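Local structure of putative isohexenylglutaconyl-CoA hydratase (4ZU2) at the interface of chains A and B. The protein hydrates isohexenylglutaconyl-CoA in the breakdown of citronellate and related acyclic terpenes, as a member of the crotonase (enoyl-CoA hydratase/isomerase) family. Numbering follows the deposited sequence. Chains: chain A/B, Putative isohexenylglutaconyl-CoA hydratase.

Contact 1: the interface of chains A and B. Residues chain A 73, 77, 84, 142-144; chain B 238, 241-242, 247, 251.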
# COMPACT_ATOMS: atom_id res chain seq x y z
N MET A 73 -4.57 -29.26 -16.13
CA MET A 73 -5.84 -28.51 -16.11
C MET A 73 -6.79 -29.24 -17.09
O MET A 73 -7.99 -29.31 -16.89
CB MET A 73 -5.63 -27.03 -16.50
CG MET A 73 -6.58 -26.01 -15.79
SD MET A 73 -6.01 -25.34 -14.23
CE MET A 73 -5.55 -26.80 -13.28
N ARG A 77 -11.02 -31.73 -16.18
CA ARG A 77 -12.38 -31.58 -16.68
C ARG A 77 -13.13 -32.90 -16.54
O ARG A 77 -14.33 -32.88 -16.35
CB ARG A 77 -12.42 -31.21 -18.13
CG ARG A 77 -12.13 -29.79 -18.37
CD ARG A 77 -12.93 -29.25 -19.44
NE ARG A 77 -12.45 -27.93 -19.75
CZ ARG A 77 -12.87 -26.81 -19.17
NH1 ARG A 77 -13.82 -26.83 -18.22
NH2 ARG A 77 -12.34 -25.67 -19.57
N TYR A 84 -11.69 -28.83 -9.99
CA TYR A 84 -11.11 -27.52 -10.19
C TYR A 84 -11.01 -26.78 -8.84
O TYR A 84 -9.99 -26.19 -8.57
CB TYR A 84 -11.88 -26.73 -11.27
CG TYR A 84 -11.49 -27.25 -12.65
CD1 TYR A 84 -10.21 -27.04 -13.15
CD2 TYR A 84 -12.37 -28.01 -13.41
CE1 TYR A 84 -9.82 -27.55 -14.39
CE2 TYR A 84 -11.98 -28.53 -14.64
CZ TYR A 84 -10.70 -28.30 -15.12
OH TYR A 84 -10.31 -28.77 -16.34
N LEU A 142 -8.23 -15.65 -20.84
CA LEU A 142 -8.57 -17.06 -21.05
C LEU A 142 -9.91 -17.39 -20.40
O LEU A 142 -10.31 -18.56 -20.32
CB LEU A 142 -7.50 -17.96 -20.40
CG LEU A 142 -6.45 -18.59 -21.31
CD1 LEU A 142 -5.58 -17.51 -21.92
CD2 LEU A 142 -5.62 -19.58 -20.52
N GLY A 143 -10.62 -16.37 -19.94
CA GLY A 143 -11.90 -16.58 -19.33
C GLY A 143 -11.90 -17.14 -17.93
O GLY A 143 -12.98 -17.46 -17.42
N ILE A 144 -10.71 -17.26 -17.31
CA ILE A 144 -10.59 -17.71 -15.91
C ILE A 144 -10.09 -16.59 -14.97
O ILE A 144 -9.97 -15.45 -15.39
CB ILE A 144 -9.71 -18.97 -15.80
CG1 ILE A 144 -8.24 -18.66 -16.06
CG2 ILE A 144 -10.20 -20.06 -16.80
CD1 ILE A 144 -7.33 -19.93 -16.09
N PHE B 238 -13.31 -19.81 -9.07
CA PHE B 238 -12.41 -20.25 -10.12
C PHE B 238 -13.04 -21.46 -10.88
O PHE B 238 -13.08 -21.51 -12.11
CB PHE B 238 -11.07 -20.63 -9.50
CG PHE B 238 -10.05 -21.16 -10.50
CD1 PHE B 238 -9.26 -20.27 -11.24
CD2 PHE B 238 -9.83 -22.51 -10.64
CE1 PHE B 238 -8.29 -20.74 -12.12
CE2 PHE B 238 -8.90 -22.98 -11.52
CZ PHE B 238 -8.11 -22.08 -12.27
N ALA B 241 -15.80 -20.44 -13.14
CA ALA B 241 -15.35 -19.73 -14.31
C ALA B 241 -14.80 -20.70 -15.37
O ALA B 241 -15.08 -20.55 -16.54
CB ALA B 241 -14.31 -18.69 -13.93
N VAL B 242 -14.11 -21.74 -14.91
CA VAL B 242 -13.49 -22.74 -15.77
C VAL B 242 -14.55 -23.52 -16.50
O VAL B 242 -14.37 -23.90 -17.64
CB VAL B 242 -12.52 -23.70 -14.97
CG1 VAL B 242 -11.87 -24.76 -15.85
CG2 VAL B 242 -11.40 -22.92 -14.46
N GLY B 247 -14.88 -19.49 -19.90
CA GLY B 247 -13.67 -20.23 -19.57
C GLY B 247 -13.37 -21.36 -20.54
O GLY B 247 -12.21 -21.60 -20.86
N THR B 251 -9.89 -21.22 -22.79
CA THR B 251 -8.87 -22.25 -22.64
C THR B 251 -8.82 -23.11 -23.92
O THR B 251 -7.79 -23.62 -24.30
CB THR B 251 -9.13 -23.12 -21.40
OG1 THR B 251 -10.41 -23.75 -21.51
CG2 THR B 251 -9.11 -22.26 -20.10
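A:Gly143, in a left-handed turn (phi/psi 75°/8°), meets the start of B helix 245-255, its carbonyl O lying 3.6 Å from CA of B:Gly247. The side chain to follow is B:Val242, near the end of B helix 227-243, whose two methyls reach opposite parts of chain A. With CG1 anti to its own backbone N, one branch faces A:Tyr84 and the other turns toward A:Ile144. CG1 sits squarely over the phenol ring, 3.7 Å from the centroid of A:Tyr84, a CH-pi contact. CG2 lies 3.9 Å from CG2 of A:Ile144, the two side chains running alongside and pointing the same way. The same methyl of A:Ile144 lies near the CG2 methyl of B:Thr251, while CD1 of A:Ile144 comes to 4.2 Å from CE1 of B:Phe238.

Polar contact comes from A:Arg77. NH1 donates to the backbone O of B:Val242 at 3.0 Å; this acceptor lies in the guanidinium plane, though the donor stands 56° out of the carbonyl plane, away from the usual lone-pair direction. NH2 adds weak bonds, to the same oxygen and to OG1 of B:Thr251. The threonine OG1 donates to O of B:Gly247 at 2.9 Å, which should help orient it toward the arginine. A positive group at a helix C-terminus would suit the helix dipole. The A:Tyr84 OH to A:Met73 O approach is doubtfully short, and A:Met73 is poorly ordered.

In the fold, the turn between B helices 227-243 and 245-255 sits between A residues 77-84 and the stretch from A:Leu142, the last residue of 3-10 helix 139-142, to A:Ile144.

Contact 2: the interface of chains A and B. Residues chain A 84-85, 88-89, 147-148; chain B 231, 234-235, 238.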
# COMPACT_ATOMS: atom_id res chain seq x y z
N TYR A 84 -11.69 -28.83 -9.99
CA TYR A 84 -11.11 -27.52 -10.19
C TYR A 84 -11.01 -26.78 -8.84
O TYR A 84 -9.99 -26.19 -8.57
CB TYR A 84 -11.88 -26.73 -11.27
CG TYR A 84 -11.49 -27.25 -12.65
CD1 TYR A 84 -10.21 -27.04 -13.15
CD2 TYR A 84 -12.37 -28.01 -13.41
CE1 TYR A 84 -9.82 -27.55 -14.39
CE2 TYR A 84 -11.98 -28.53 -14.64
CZ TYR A 84 -10.70 -28.30 -15.12
OH TYR A 84 -10.31 -28.77 -16.34
N ARG A 85 -12.05 -26.86 -8.01
CA ARG A 85 -12.09 -26.18 -6.70
C ARG A 85 -11.00 -26.69 -5.77
O ARG A 85 -10.22 -25.91 -5.22
CB ARG A 85 -13.48 -26.37 -6.06
CG ARG A 85 -13.83 -25.59 -4.85
CD ARG A 85 -15.24 -25.99 -4.27
NE ARG A 85 -15.31 -27.38 -3.78
CZ ARG A 85 -14.59 -27.88 -2.78
NH1 ARG A 85 -13.72 -27.13 -2.11
NH2 ARG A 85 -14.75 -29.13 -2.42
N ASN A 88 -7.30 -25.94 -7.24
CA ASN A 88 -7.05 -24.48 -7.10
C ASN A 88 -6.86 -24.07 -5.61
O ASN A 88 -5.90 -23.41 -5.26
CB ASN A 88 -8.16 -23.64 -7.76
CG ASN A 88 -7.85 -22.14 -7.82
OD1 ASN A 88 -8.54 -21.32 -7.21
ND2 ASN A 88 -6.82 -21.78 -8.58
N ARG A 89 -7.73 -24.54 -4.71
CA ARG A 89 -7.54 -24.22 -3.30
C ARG A 89 -6.22 -24.73 -2.73
O ARG A 89 -5.57 -24.04 -1.94
CB ARG A 89 -8.69 -24.72 -2.41
CG ARG A 89 -8.53 -24.26 -0.98
CD ARG A 89 -8.57 -22.76 -0.91
NE ARG A 89 -8.52 -22.20 0.44
CZ ARG A 89 -7.39 -21.93 1.08
NH1 ARG A 89 -6.22 -22.18 0.51
NH2 ARG A 89 -7.44 -21.39 2.30
N ALA A 147 -7.59 -16.37 -9.11
CA ALA A 147 -8.49 -16.40 -7.94
C ALA A 147 -7.77 -16.48 -6.61
O ALA A 147 -8.03 -15.68 -5.71
CB ALA A 147 -9.43 -17.56 -8.04
N GLN A 148 -6.84 -17.44 -6.51
CA GLN A 148 -6.01 -17.57 -5.32
C GLN A 148 -4.95 -16.47 -5.31
O GLN A 148 -4.48 -16.09 -4.25
CB GLN A 148 -5.26 -18.91 -5.28
CG GLN A 148 -6.11 -20.14 -5.34
CD GLN A 148 -7.02 -20.25 -4.14
OE1 GLN A 148 -6.58 -20.35 -3.01
NE2 GLN A 148 -8.31 -20.18 -4.40
N LEU B 231 -9.91 -17.38 0.26
CA LEU B 231 -9.37 -18.39 -0.65
C LEU B 231 -10.36 -19.56 -0.93
O LEU B 231 -10.53 -20.01 -2.11
CB LEU B 231 -8.00 -18.87 -0.16
CG LEU B 231 -6.84 -17.82 -0.23
CD1 LEU B 231 -5.65 -18.40 0.45
CD2 LEU B 231 -6.47 -17.35 -1.70
N ALA B 234 -12.76 -18.08 -3.30
CA ALA B 234 -12.11 -17.80 -4.57
C ALA B 234 -11.97 -19.09 -5.43
O ALA B 234 -12.24 -19.07 -6.57
CB ALA B 234 -10.75 -17.15 -4.36
N ALA B 235 -11.54 -20.18 -4.81
CA ALA B 235 -11.41 -21.46 -5.41
C ALA B 235 -12.75 -21.97 -5.98
O ALA B 235 -12.75 -22.59 -7.03
CB ALA B 235 -10.84 -22.44 -4.41
N PHE B 238 -13.31 -19.81 -9.07
CA PHE B 238 -12.41 -20.25 -10.12
C PHE B 238 -13.04 -21.46 -10.88
O PHE B 238 -13.08 -21.51 -12.11
CB PHE B 238 -11.07 -20.63 -9.50
CG PHE B 238 -10.05 -21.16 -10.50
CD1 PHE B 238 -9.26 -20.27 -11.24
CD2 PHE B 238 -9.83 -22.51 -10.64
CE1 PHE B 238 -8.29 -20.74 -12.12
CE2 PHE B 238 -8.90 -22.98 -11.52
CZ PHE B 238 -8.11 -22.08 -12.27
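Helix 227-243 of chain B lies against helix 81-99 of chain A, where B:Ala235 meets A:Asn88, and against the A loop carrying A:Ala147 and A:Gln148, just ahead of helix 149-157. Small residues let the backbones come near: CB of B:Ala234 is 3.4 Å from the carbonyl O of A:Ala147, and the A:Ala147 methyl in turn packs on CB of B:Phe238.

A:Asn88 does most of the side-chain work on its helix. Its CG is anti to the backbone N (chi1 -172°), which carries the amide out over B:Phe238. Amide and ring are nearly parallel, 8° apart, and the amide nitrogen ND2 stands 3.6 Å above the ring plane of B:Phe238, over its centre. The other end of the amide, OD1, points back toward CA of B:Ala235 and accepts from NE2 of A:Gln148 at 3.0 Å. That bond comes from above the A:Asn88 carbonyl plane, but it should still restrain the amide's rotation and keep it flat on the ring.

A:Gln148 is thus a second-shell support as well as a direct partner. Its chain bends at chi2, folding the terminal amide back against B:Leu231, with OE1 against the CD2 methyl. Next to it, A:Arg89 lays its guanidinium face over CB of B:Leu231, which stands 3.3 Å above the plane; the two side chains cross at about a right angle.

A direct polar link between the chains here is nearly straight: NE2 of A:Gln148 donates to the backbone O of B:Leu231 at 3.2 Å, 172° at the hydrogen, with the acceptor in the plane of the glutamine amide.

About 11 Å separates the C-alpha centres of contact 1 and contact 2, which follow one another along B helix 227-243: contact 2 takes its middle, contact 1 its C-terminal end and the next helix. A:Tyr84 and B:Phe238 belong to both. The B:Phe238 ring joins them physically, with the amide of A:Asn88 on one face and CG2 of B:Val242, from its own helix, on the other. On chain A, helix 81-99 and the 142-148 segment serve both contacts. Together they seat C-terminal helices of one subunit on its neighbour, consistent with the deposited trimer and the trimeric assembly typical of crotonases.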